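Local coordinates for protein arylamine n-acetyltransferase NAT (Mycobacterium tuberculosis, PDB 4BGF) that catalyses transfer of the acetyl group from acetyl-coenzyme A to the amino group of arylamines, at residues Tyr8-Asn13 with Val31-Pro37; Arg140-Gly144 with Arg155-Arg159; Thr214-Arg218 with Val228-Gly232; Ala242-Val246 with Leu266-Asp271. One frame throughout, in Å; residues are numbered along the deposited sequence.

Interaction 1: residues Tyr8-Asn13 with Val31-Pro37; sequences YFDRIN and VHSRTIP
Tyr8 and His32 approach at about a right angle, the phenol delivering its hydroxyl to the edge of the imidazole. Tyr8 OH and His32 ND1 lie 2.8 Å apart in a hydrogen bond that either could donate. With Tyr8 CG anti to the backbone N (chi1 167°), the ring swings across to the second helix although its CB starts off to one side. The other nitrogen of the imidazole, NE2, bonds to His73, which together with the phenol fixes the rotation of the ring.

Ile12 aims straight at the partner helix. Its CG2 branch sits 3.3 Å from OG1 of Thr35 and 3.8 Å from CD1 of Ile36, while its CB meets Val31 CG1 at 3.9 Å. The threonine hydroxyl faces Ile12 CG2 while its proton goes to Val31 O, 3.2 Å from Thr35 OG1, within its own helix. Arg11, bent at chi2 (90°), lays one guanidinium face on Ile36, whose CG1 is 3.8 Å above the plane; its NE bonds to Leu61 O.

The contact thus ties the C-terminal ends of helices 5-11 and 22-35 together, with helix 54-63 beside Tyr8 and Arg11, and helix 70-83 against Tyr8, His32 and Ile36.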
loop_
_atom_site.group_PDB
_atom_site.type_symbol
_atom_site.label_atom_id
_atom_site.label_comp_id
_atom_site.label_asym_id
_atom_site.label_seq_id
_atom_site.Cartn_x
_atom_site.Cartn_y
_atom_site.Cartn_z
ATOM N N TYR A 8 -10.094 -8.627 -11.783
ATOM C CA TYR A 8 -9.332 -7.591 -11.115
ATOM C C TYR A 8 -9.703 -6.254 -11.717
ATOM O O TYR A 8 -9.824 -5.254 -11.015
ATOM C CB TYR A 8 -7.828 -7.866 -11.277
ATOM C CG TYR A 8 -6.975 -6.691 -10.880
ATOM C CD1 TYR A 8 -6.629 -6.480 -9.547
ATOM C CD2 TYR A 8 -6.534 -5.781 -11.833
ATOM C CE1 TYR A 8 -5.870 -5.412 -9.174
ATOM C CE2 TYR A 8 -5.771 -4.702 -11.478
ATOM C CZ TYR A 8 -5.442 -4.508 -10.141
ATOM O OH TYR A 8 -4.672 -3.410 -9.776
ATOM N N PHE A 9 -9.904 -6.230 -13.029
ATOM C CA PHE A 9 -10.319 -5.010 -13.707
ATOM C C PHE A 9 -11.731 -4.584 -13.330
ATOM O O PHE A 9 -11.993 -3.397 -13.224
ATOM C CB PHE A 9 -10.231 -5.171 -15.218
ATOM C CG PHE A 9 -8.829 -5.187 -15.754
ATOM C CD1 PHE A 9 -7.763 -4.661 -15.039
ATOM C CD2 PHE A 9 -8.580 -5.752 -16.993
ATOM C CE1 PHE A 9 -6.477 -4.687 -15.553
ATOM C CE2 PHE A 9 -7.301 -5.784 -17.518
ATOM C CZ PHE A 9 -6.243 -5.254 -16.795
ATOM N N ASP A 10 -12.634 -5.536 -13.112
ATOM C CA ASP A 10 -14.005 -5.196 -12.742
ATOM C C ASP A 10 -14.152 -4.954 -11.231
ATOM O O ASP A 10 -15.165 -4.442 -10.785
ATOM C CB ASP A 10 -15.001 -6.252 -13.246
ATOM C CG ASP A 10 -15.284 -6.136 -14.757
ATOM O OD1 ASP A 10 -14.373 -6.429 -15.571
ATOM O OD2 ASP A 10 -16.423 -5.759 -15.127
ATOM N N ARG A 11 -13.135 -5.296 -10.460
ATOM C CA ARG A 11 -13.091 -4.976 -9.034
ATOM C C ARG A 11 -12.792 -3.499 -8.877
ATOM O O ARG A 11 -13.489 -2.776 -8.179
ATOM C CB ARG A 11 -11.984 -5.790 -8.352
ATOM C CG ARG A 11 -11.485 -5.268 -7.014
ATOM C CD ARG A 11 -12.262 -5.834 -5.832
ATOM N NE ARG A 11 -11.525 -5.678 -4.580
ATOM C CZ ARG A 11 -11.811 -4.795 -3.624
ATOM N NH1 ARG A 11 -12.834 -3.958 -3.743
ATOM N NH2 ARG A 11 -11.054 -4.764 -2.527
ATOM N N ILE A 12 -11.722 -3.073 -9.531
ATOM C CA ILE A 12 -11.290 -1.685 -9.509
ATOM C C ILE A 12 -11.968 -0.884 -10.628
ATOM O O ILE A 12 -11.749 0.313 -10.745
ATOM C CB ILE A 12 -9.731 -1.582 -9.608
ATOM C CG1 ILE A 12 -9.221 -1.859 -11.035
ATOM C CG2 ILE A 12 -9.091 -2.533 -8.607
ATOM C CD1 ILE A 12 -7.726 -1.739 -11.185
ATOM N N ASN A 13 -12.805 -1.549 -11.422
ATOM C CA ASN A 13 -13.544 -0.917 -12.513
ATOM C C ASN A 13 -12.589 -0.209 -13.468
ATOM O O ASN A 13 -12.696 0.993 -13.717
ATOM C CB ASN A 13 -14.592 0.054 -11.954
ATOM C CG ASN A 13 -15.734 0.328 -12.926
ATOM O OD1 ASN A 13 -15.879 -0.331 -13.965
ATOM N ND2 ASN A 13 -16.569 1.306 -12.573
ATOM N N VAL A 31 -6.573 4.007 -10.105
ATOM C CA VAL A 31 -7.795 3.261 -9.837
ATOM C C VAL A 31 -7.649 2.141 -8.782
ATOM O O VAL A 31 -8.589 1.833 -8.066
ATOM C CB VAL A 31 -8.322 2.674 -11.151
ATOM C CG1 VAL A 31 -9.662 2.064 -10.956
ATOM C CG2 VAL A 31 -8.469 3.754 -12.184
ATOM N N HIS A 32 -6.476 1.518 -8.718
ATOM C CA HIS A 32 -6.141 0.533 -7.700
ATOM C C HIS A 32 -6.196 1.202 -6.353
ATOM O O HIS A 32 -6.905 0.762 -5.465
ATOM C CB HIS A 32 -4.725 -0.018 -7.961
ATOM C CG HIS A 32 -4.247 -1.019 -6.946
ATOM N ND1 HIS A 32 -4.140 -2.366 -7.227
ATOM C CD2 HIS A 32 -3.819 -0.870 -5.665
ATOM C CE1 HIS A 32 -3.692 -3.001 -6.162
ATOM N NE2 HIS A 32 -3.490 -2.116 -5.201
ATOM N N SER A 33 -5.424 2.279 -6.226
ATOM C CA SER A 33 -5.318 3.086 -4.991
ATOM C C SER A 33 -6.659 3.557 -4.466
ATOM O O SER A 33 -6.877 3.700 -3.264
ATOM C CB SER A 33 -4.467 4.321 -5.252
ATOM O OG SER A 33 -3.135 3.956 -5.482
ATOM N N ARG A 34 -7.555 3.774 -5.414
ATOM C CA ARG A 34 -8.830 4.403 -5.183
ATOM C C ARG A 34 -9.835 3.418 -4.629
ATOM O O ARG A 34 -10.702 3.807 -3.872
ATOM C CB ARG A 34 -9.290 5.034 -6.505
ATOM C CG ARG A 34 -10.564 5.801 -6.476
ATOM C CD ARG A 34 -11.126 5.915 -7.890
ATOM N NE ARG A 34 -10.323 6.780 -8.746
ATOM C CZ ARG A 34 -10.410 6.836 -10.074
ATOM N NH1 ARG A 34 -11.248 6.061 -10.748
ATOM N NH2 ARG A 34 -9.639 7.688 -10.729
ATOM N N THR A 35 -9.668 2.139 -4.936
ATOM C CA THR A 35 -10.691 1.153 -4.655
ATOM C C THR A 35 -10.267 0.056 -3.688
ATOM O O THR A 35 -11.088 -0.366 -2.877
ATOM C CB THR A 35 -11.215 0.496 -5.934
ATOM O OG1 THR A 35 -10.206 -0.358 -6.455
ATOM C CG2 THR A 35 -11.606 1.542 -6.988
ATOM N N ILE A 36 -9.025 -0.420 -3.767
ATOM C CA ILE A 36 -8.550 -1.433 -2.827
ATOM C C ILE A 36 -7.806 -0.730 -1.687
ATOM O O ILE A 36 -6.775 -0.112 -1.903
ATOM C CB ILE A 36 -7.669 -2.500 -3.513
ATOM C CG1 ILE A 36 -8.327 -3.003 -4.781
ATOM C CG2 ILE A 36 -7.395 -3.676 -2.557
ATOM C CD1 ILE A 36 -7.560 -4.085 -5.467
ATOM N N PRO A 37 -8.372 -0.781 -0.474
ATOM C CA PRO A 37 -7.795 -0.054 0.641
ATOM C C PRO A 37 -6.566 -0.740 1.217
ATOM O O PRO A 37 -6.247 -1.874 0.908
ATOM C CB PRO A 37 -8.915 -0.062 1.664
ATOM C CG PRO A 37 -9.625 -1.279 1.409
ATOM C CD PRO A 37 -9.555 -1.534 -0.048
#

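Interaction 2: residues Arg140-Gly144 with Arg155-Arg159; sequences RLETG and RLEDR
Gly144 and Leu156 are joined by one backbone hydrogen bond where a loop meets the edge strand 154-159 steeply, the two segments running 68° apart. The bond from Gly144 N to Leu156 O is 2.8 Å long and bent at the hydrogen (144°), yet the donor sits almost in line with the C=O bond (168°). The same oxygen receives a CA-H...O contact from Thr143 CA at 3.2 Å, making it the pivot of the crossing.

Side chains pack around this oxygen. Leu156 sets its CD1 methyl against the loop backbone, 3.8 Å from Leu141 CA, and Thr143 turns CG2 to OD1 of Asp158 at 3.4 Å. Arg155 runs alongside the glycine, its CD 3.4 Å from Gly144 O. A water then accepts from Arg155 NH1 at the guanidinium edge and donates to Gly144 O, at 2.8 Å.

Glu157 OE2 lies over the centre of one guanidinium face, 3.1 Å from Arg155 NE, so that pairing is electrostatic, with no N-H directed at it. Gln166 takes a guanidinium N-H and Trp173 adds a cation-pi contact. The charge of Arg155 is therefore probably well compensated, and its water link carries that anchorage over to the loop.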
loop_
_atom_site.group_PDB
_atom_site.type_symbol
_atom_site.label_atom_id
_atom_site.label_comp_id
_atom_site.label_asym_id
_atom_site.label_seq_id
_atom_site.Cartn_x
_atom_site.Cartn_y
_atom_site.Cartn_z
ATOM N N ARG A 140 9.900 7.676 -12.068
ATOM C CA ARG A 140 11.194 7.425 -12.692
ATOM C C ARG A 140 12.247 7.303 -11.592
ATOM O O ARG A 140 12.317 8.125 -10.688
ATOM C CB ARG A 140 11.529 8.564 -13.670
ATOM C CG ARG A 140 12.879 8.488 -14.393
ATOM C CD ARG A 140 13.046 7.226 -15.252
ATOM N NE ARG A 140 12.057 7.132 -16.326
ATOM C CZ ARG A 140 12.275 7.445 -17.604
ATOM N NH1 ARG A 140 13.455 7.882 -18.018
ATOM N NH2 ARG A 140 11.296 7.320 -18.481
ATOM N N LEU A 141 13.036 6.242 -11.666
ATOM C CA LEU A 141 14.019 5.918 -10.658
ATOM C C LEU A 141 15.306 6.686 -10.913
ATOM O O LEU A 141 16.250 6.147 -11.476
ATOM C CB LEU A 141 14.252 4.420 -10.720
ATOM C CG LEU A 141 15.402 3.706 -10.025
ATOM C CD1 LEU A 141 15.355 3.743 -8.510
ATOM C CD2 LEU A 141 15.355 2.290 -10.494
ATOM N N GLU A 142 15.321 7.960 -10.527
ATOM C CA GLU A 142 16.491 8.817 -10.698
ATOM C C GLU A 142 16.547 9.728 -9.493
ATOM O O GLU A 142 15.520 10.159 -8.987
ATOM C CB GLU A 142 16.416 9.645 -12.001
ATOM C CG GLU A 142 15.144 10.519 -12.159
ATOM C CD GLU A 142 15.217 11.541 -13.291
ATOM O OE1 GLU A 142 16.318 12.068 -13.555
ATOM O OE2 GLU A 142 14.158 11.831 -13.901
ATOM N N THR A 143 17.747 10.050 -9.043
ATOM C CA THR A 143 17.866 10.828 -7.830
ATOM C C THR A 143 17.692 12.331 -8.096
ATOM O O THR A 143 17.709 12.791 -9.243
ATOM C CB THR A 143 19.182 10.529 -7.101
ATOM O OG1 THR A 143 20.284 10.646 -8.000
ATOM C CG2 THR A 143 19.128 9.134 -6.572
ATOM N N GLY A 144 17.476 13.075 -7.016
ATOM C CA GLY A 144 17.439 14.521 -7.061
ATOM C C GLY A 144 16.213 15.111 -7.713
ATOM O O GLY A 144 15.533 15.945 -7.115
ATOM N N ARG A 155 10.353 12.548 -4.592
ATOM C CA ARG A 155 11.744 12.626 -4.946
ATOM C C ARG A 155 12.500 11.415 -4.366
ATOM O O ARG A 155 12.145 10.918 -3.298
ATOM C CB ARG A 155 12.298 13.941 -4.405
ATOM C CG ARG A 155 13.769 14.114 -4.526
ATOM C CD ARG A 155 14.209 15.482 -4.066
ATOM N NE ARG A 155 14.345 15.571 -2.613
ATOM C CZ ARG A 155 14.808 16.634 -1.955
ATOM N NH1 ARG A 155 15.178 17.724 -2.595
ATOM N NH2 ARG A 155 14.901 16.607 -0.646
ATOM N N LEU A 156 13.516 10.942 -5.098
ATOM C CA LEU A 156 14.463 9.921 -4.633
ATOM C C LEU A 156 15.804 10.586 -4.404
ATOM O O LEU A 156 16.190 11.458 -5.171
ATOM C CB LEU A 156 14.653 8.842 -5.687
ATOM C CG LEU A 156 13.520 7.830 -5.849
ATOM C CD1 LEU A 156 13.283 7.491 -7.299
ATOM C CD2 LEU A 156 13.808 6.596 -5.081
ATOM N N GLU A 157 16.516 10.178 -3.365
ATOM C CA GLU A 157 17.827 10.743 -3.073
ATOM C C GLU A 157 18.756 9.584 -2.821
ATOM O O GLU A 157 18.320 8.494 -2.483
ATOM C CB GLU A 157 17.778 11.715 -1.887
ATOM C CG GLU A 157 16.922 13.002 -2.149
ATOM C CD GLU A 157 17.618 14.103 -2.954
ATOM O OE1 GLU A 157 18.352 13.773 -3.899
ATOM O OE2 GLU A 157 17.405 15.307 -2.665
ATOM N N ASP A 158 20.037 9.789 -3.078
ATOM C CA ASP A 158 21.033 8.747 -2.871
ATOM C C ASP A 158 21.331 8.634 -1.389
ATOM O O ASP A 158 21.235 9.611 -0.644
ATOM C CB ASP A 158 22.329 9.079 -3.625
ATOM C CG ASP A 158 22.638 8.103 -4.753
ATOM O OD1 ASP A 158 21.737 7.408 -5.246
ATOM O OD2 ASP A 158 23.811 8.051 -5.171
ATOM N N ARG A 159 21.680 7.419 -0.990
ATOM C CA ARG A 159 22.184 7.101 0.338
ATOM C C ARG A 159 23.304 6.065 0.105
ATOM O O ARG A 159 23.481 5.607 -1.025
ATOM C CB ARG A 159 21.053 6.541 1.205
HETATM O O HOH W 1 15.463 18.301 -5.681
#

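Interaction 3: residues Thr214-Arg218 with Val228-Gly232; sequences TDDAR and VHRAG
Arg218 and His229 form an antiparallel hydrogen-bonded pair that fixes the register at this end of the hairpin of strands 217-222 and 225-230. Arg218 N donates to His229 O at 2.8 Å, in the carbonyl plane, and His229 N returns a bond to Arg218 O at 2.9 Å. The return bond is almost straight (178°), although its donor is tilted out of the carbonyl plane. Ala217 adds a CA-H...O contact, its CA 3.2 Å from His229 O, so that this oxygen is approached from two consecutive residues.

The tightest apolar contact is between Ala217 and Val228: CB of Ala217 presses on CG1 of Val228 at 3.5 Å, closer than ordinary van der Waals contact. That valine methyl also lies over one face of the Arg230 guanidinium, 3.9 Å above its plane and displaced from the centre of the group.

The charged pair lies beside them. Asp216 and Arg230 run side by side and point the same way, OD1 of Asp216 forming a salt bridge with NH1 of Arg230 at 3.2 Å, the carboxylate and guanidinium planes being 46° apart. A chi1 of 55°, which sets CG of Asp216 between its backbone N and carbonyl carbon, brings the carboxylate alongside the guanidinium.

Where the strands part, a water takes over, donating to Asp216 O at 2.7 Å and accepting from Ala231 N at 2.7 Å.

The two arginines play different parts. Arg230, exposed, pairs with Asp216 at the surface, where solvent would probably weaken the attraction; buried Arg218 bonds to Gly132 O and Thr134 O, and Glu152 answers its charge.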
loop_
_atom_site.group_PDB
_atom_site.type_symbol
_atom_site.label_atom_id
_atom_site.label_comp_id
_atom_site.label_asym_id
_atom_site.label_seq_id
_atom_site.Cartn_x
_atom_site.Cartn_y
_atom_site.Cartn_z
ATOM N N THR A 214 -8.033 9.212 -2.757
ATOM C CA THR A 214 -9.017 9.721 -3.696
ATOM C C THR A 214 -8.382 10.812 -4.518
ATOM O O THR A 214 -7.261 11.223 -4.242
ATOM C CB THR A 214 -10.250 10.303 -2.989
ATOM O OG1 THR A 214 -9.899 11.534 -2.363
ATOM C CG2 THR A 214 -10.787 9.347 -1.973
ATOM N N ASP A 215 -9.111 11.275 -5.532
ATOM C CA ASP A 215 -8.665 12.377 -6.365
ATOM C C ASP A 215 -7.994 13.481 -5.544
ATOM O O ASP A 215 -6.826 13.819 -5.768
ATOM C CB ASP A 215 -9.847 12.952 -7.170
ATOM C CG ASP A 215 -11.097 13.223 -6.319
ATOM O OD1 ASP A 215 -11.289 12.611 -5.250
ATOM O OD2 ASP A 215 -11.912 14.067 -6.745
ATOM N N ASP A 216 -8.736 14.000 -4.566
ATOM C CA ASP A 216 -8.352 15.206 -3.834
ATOM C C ASP A 216 -7.968 14.962 -2.370
ATOM O O ASP A 216 -7.769 15.913 -1.628
ATOM C CB ASP A 216 -9.471 16.261 -3.900
ATOM C CG ASP A 216 -10.802 15.741 -3.421
ATOM O OD1 ASP A 216 -10.854 15.063 -2.380
ATOM O OD2 ASP A 216 -11.815 16.031 -4.089
ATOM N N ALA A 217 -7.852 13.708 -1.955
ATOM C CA ALA A 217 -7.580 13.430 -0.548
ATOM C C ALA A 217 -6.873 12.091 -0.262
ATOM O O ALA A 217 -6.998 11.129 -1.016
ATOM C CB ALA A 217 -8.883 13.532 0.261
ATOM N N ARG A 218 -6.131 12.054 0.844
ATOM C CA ARG A 218 -5.579 10.812 1.382
ATOM C C ARG A 218 -6.274 10.492 2.710
ATOM O O ARG A 218 -6.062 11.204 3.689
ATOM C CB ARG A 218 -4.075 10.946 1.593
ATOM C CG ARG A 218 -3.320 11.131 0.310
ATOM C CD ARG A 218 -1.914 11.591 0.566
ATOM N NE ARG A 218 -1.066 11.672 -0.630
ATOM C CZ ARG A 218 -0.475 10.637 -1.232
ATOM N NH1 ARG A 218 -0.660 9.406 -0.801
ATOM N NH2 ARG A 218 0.287 10.837 -2.283
ATOM N N VAL A 228 -8.395 12.819 7.075
ATOM C CA VAL A 228 -8.387 13.081 5.650
ATOM C C VAL A 228 -7.441 14.226 5.384
ATOM O O VAL A 228 -7.675 15.358 5.841
ATOM C CB VAL A 228 -9.764 13.467 5.119
ATOM C CG1 VAL A 228 -9.811 13.310 3.610
ATOM C CG2 VAL A 228 -10.783 12.585 5.730
ATOM N N HIS A 229 -6.385 13.922 4.627
ATOM C CA HIS A 229 -5.391 14.897 4.225
ATOM C C HIS A 229 -5.809 15.420 2.870
ATOM O O HIS A 229 -5.906 14.655 1.924
ATOM C CB HIS A 229 -3.997 14.268 4.120
ATOM C CG HIS A 229 -3.441 13.722 5.412
ATOM N ND1 HIS A 229 -4.129 12.852 6.235
ATOM C CD2 HIS A 229 -2.226 13.891 5.987
ATOM C CE1 HIS A 229 -3.372 12.535 7.273
ATOM N NE2 HIS A 229 -2.211 13.147 7.143
ATOM N N ARG A 230 -6.103 16.720 2.808
ATOM C CA ARG A 230 -6.465 17.419 1.580
ATOM C C ARG A 230 -5.523 18.591 1.429
ATOM O O ARG A 230 -4.620 18.776 2.245
ATOM C CB ARG A 230 -7.865 18.000 1.669
ATOM C CG ARG A 230 -8.898 17.072 2.138
ATOM C CD ARG A 230 -10.177 17.817 2.339
ATOM N NE ARG A 230 -11.313 16.935 2.577
ATOM C CZ ARG A 230 -11.990 16.323 1.614
ATOM N NH1 ARG A 230 -11.634 16.467 0.344
ATOM N NH2 ARG A 230 -13.016 15.553 1.929
ATOM N N ALA A 231 -5.796 19.414 0.420
ATOM C CA ALA A 231 -4.995 20.594 0.110
ATOM C C ALA A 231 -5.038 21.585 1.257
ATOM O O ALA A 231 -4.008 22.107 1.668
ATOM C CB ALA A 231 -5.509 21.244 -1.154
ATOM N N GLY A 232 -6.237 21.825 1.784
ATOM C CA GLY A 232 -6.427 22.721 2.917
ATOM C C GLY A 232 -6.071 22.141 4.278
ATOM O O GLY A 232 -6.524 22.633 5.306
HETATM O O HOH W 2 -7.287 18.617 -1.664
#

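Interaction 4: residues Ala242-Val246 with Leu266-Asp271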
loop_
_atom_site.group_PDB
_atom_site.type_symbol
_atom_site.label_atom_id
_atom_site.label_comp_id
_atom_site.label_asym_id
_atom_site.label_seq_id
_atom_site.Cartn_x
_atom_site.Cartn_y
_atom_site.Cartn_z
ATOM N N ALA A 242 -17.056 1.110 18.950
ATOM C CA ALA A 242 -16.530 0.109 18.035
ATOM C C ALA A 242 -17.387 0.043 16.783
ATOM O O ALA A 242 -16.865 -0.171 15.685
ATOM C CB ALA A 242 -16.444 -1.249 18.703
ATOM N N ALA A 243 -18.687 0.243 16.949
ATOM C CA ALA A 243 -19.608 0.343 15.823
ATOM C C ALA A 243 -19.295 1.491 14.839
ATOM O O ALA A 243 -19.525 1.354 13.650
ATOM C CB ALA A 243 -21.019 0.473 16.328
ATOM N N ALA A 244 -18.759 2.607 15.318
ATOM C CA ALA A 244 -18.359 3.696 14.427
ATOM C C ALA A 244 -17.161 3.303 13.586
ATOM O O ALA A 244 -17.084 3.657 12.429
ATOM C CB ALA A 244 -18.027 4.927 15.217
ATOM N N VAL A 245 -16.203 2.606 14.179
ATOM C CA VAL A 245 -15.017 2.225 13.432
ATOM C C VAL A 245 -15.351 1.186 12.362
ATOM O O VAL A 245 -14.887 1.315 11.229
ATOM C CB VAL A 245 -13.896 1.699 14.318
ATOM C CG1 VAL A 245 -12.645 1.510 13.489
ATOM C CG2 VAL A 245 -13.605 2.674 15.409
ATOM N N VAL A 246 -16.173 0.195 12.707
ATOM C CA VAL A 246 -16.619 -0.829 11.755
ATOM C C VAL A 246 -17.482 -0.243 10.619
ATOM O O VAL A 246 -17.411 -0.707 9.480
ATOM C CB VAL A 246 -17.390 -1.975 12.470
ATOM C CG1 VAL A 246 -17.966 -2.974 11.475
ATOM C CG2 VAL A 246 -16.499 -2.677 13.458
ATOM N N LEU A 266 -17.769 -8.709 15.027
ATOM C CA LEU A 266 -16.448 -8.102 14.848
ATOM C C LEU A 266 -16.226 -6.842 15.686
ATOM O O LEU A 266 -15.089 -6.556 16.066
ATOM C CB LEU A 266 -16.218 -7.779 13.377
ATOM C CG LEU A 266 -15.035 -6.857 13.074
ATOM C CD1 LEU A 266 -13.725 -7.565 13.409
ATOM C CD2 LEU A 266 -15.054 -6.396 11.628
ATOM N N GLU A 267 -17.285 -6.076 15.933
ATOM C CA GLU A 267 -17.176 -4.905 16.789
ATOM C C GLU A 267 -16.534 -5.300 18.124
ATOM O O GLU A 267 -15.733 -4.542 18.673
ATOM C CB GLU A 267 -18.548 -4.319 17.042
ATOM C CG GLU A 267 -19.232 -3.921 15.770
ATOM C CD GLU A 267 -20.713 -3.685 15.930
ATOM O OE1 GLU A 267 -21.222 -3.874 17.047
ATOM O OE2 GLU A 267 -21.375 -3.318 14.933
ATOM N N THR A 268 -16.851 -6.505 18.616
ATOM C CA THR A 268 -16.416 -6.932 19.956
ATOM C C THR A 268 -14.915 -7.024 20.058
ATOM O O THR A 268 -14.320 -6.711 21.092
ATOM C CB THR A 268 -16.922 -8.314 20.369
ATOM O OG1 THR A 268 -18.289 -8.470 19.990
ATOM C CG2 THR A 268 -16.748 -8.472 21.892
ATOM N N ARG A 269 -14.313 -7.501 18.986
ATOM C CA ARG A 269 -12.883 -7.628 18.918
ATOM C C ARG A 269 -12.227 -6.260 18.909
ATOM O O ARG A 269 -11.243 -6.034 19.604
ATOM C CB ARG A 269 -12.519 -8.387 17.661
ATOM C CG ARG A 269 -13.232 -9.722 17.510
ATOM C CD ARG A 269 -12.668 -10.797 18.431
ATOM N NE ARG A 269 -11.216 -10.840 18.420
ATOM C CZ ARG A 269 -10.483 -11.520 17.540
ATOM N NH1 ARG A 269 -11.057 -12.213 16.567
ATOM N NH2 ARG A 269 -9.160 -11.495 17.628
ATOM N N ILE A 270 -12.777 -5.348 18.117
ATOM C CA ILE A 270 -12.243 -3.990 18.020
ATOM C C ILE A 270 -12.293 -3.211 19.334
ATOM O O ILE A 270 -11.315 -2.552 19.703
ATOM C CB ILE A 270 -12.997 -3.166 16.960
ATOM C CG1 ILE A 270 -12.852 -3.798 15.584
ATOM C CG2 ILE A 270 -12.483 -1.722 16.913
ATOM C CD1 ILE A 270 -11.462 -4.130 15.209
ATOM N N ASP A 271 -13.414 -3.271 20.043
ATOM C CA ASP A 271 -13.484 -2.575 21.313
ATOM C C ASP A 271 -12.229 -2.847 22.161
ATOM O O ASP A 271 -11.819 -2.028 22.965
ATOM C CB ASP A 271 -14.792 -2.905 22.031
ATOM C CG ASP A 271 -15.789 -1.766 21.951
ATOM O OD1 ASP A 271 -15.400 -0.617 22.243
ATOM O OD2 ASP A 271 -16.951 -2.001 21.557
#
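Ala242 points its methyl into the partner helix, overlapping the backbone of Glu267 and the root of Ile270: CB is 3.4 Å from Glu267 O and 4.3 Å from Ile270 CB. This is a steeply crossed helix pair. Helices 242-251 and 263-270 meet with their local axes 8.8 Å apart and at 111°, and the small Ala242 side chain sits where the backbones approach, its CA nearest that of Glu267.

One turn further on, Val246 is the second main contributor of this helix. Its CG1 is turned anti to the backbone N (chi1 175°), which leaves CG2 to do the touching. That methyl meets CG of Glu267 at 3.8 Å, the two side chains crossing at about a right angle, and is 4.4 Å from both Leu266 CD2 and Ile270 CG1. It therefore lies among three residues of the opposing helix, spanning a full turn.

Glu267 works here through its methylene groups. Its chain, extended beyond CG, runs past Val246 and along the first helix to Ala243, where OE2 comes within 4.1 Å of CB, keeping the carboxylate at the margin of the contact.

Alanine, valine and isoleucine side chains, with the aliphatic part of Glu267, make most of this crossing. It sets the last helix of the modelled chain against the helix that follows strand 233-238. Just past helix 263-270, Asp271 bends its carboxylate back toward the N-terminal, partly positive end of helix 242-251, which would probably favour the negative charge. The exact placing of that carboxylate is doubtful, since Asp271 OD2 lies 3.0 Å from CB of Ala242, close for an oxygen and a carbon.

The four contacts follow one another along the chain without interleaving, and none touches another. Interaction 1 joins two helices of the N-terminal part; interaction 2 lies at the edge strand 154-159 of the seven-stranded sheet; interaction 3 lies in the hairpin at the heart of the five-stranded sheet; interaction 4 pairs the two final helices. Interactions 1 and 3 are neighbours, with nearest atoms about 5 Å apart and centres about 18 Å. Interactions 2 and 4 are on opposite sides of the chain's centre, about 42 Å between centres. The four contacts are thus separate local joints, spread over the helical and sheet regions of the enzyme.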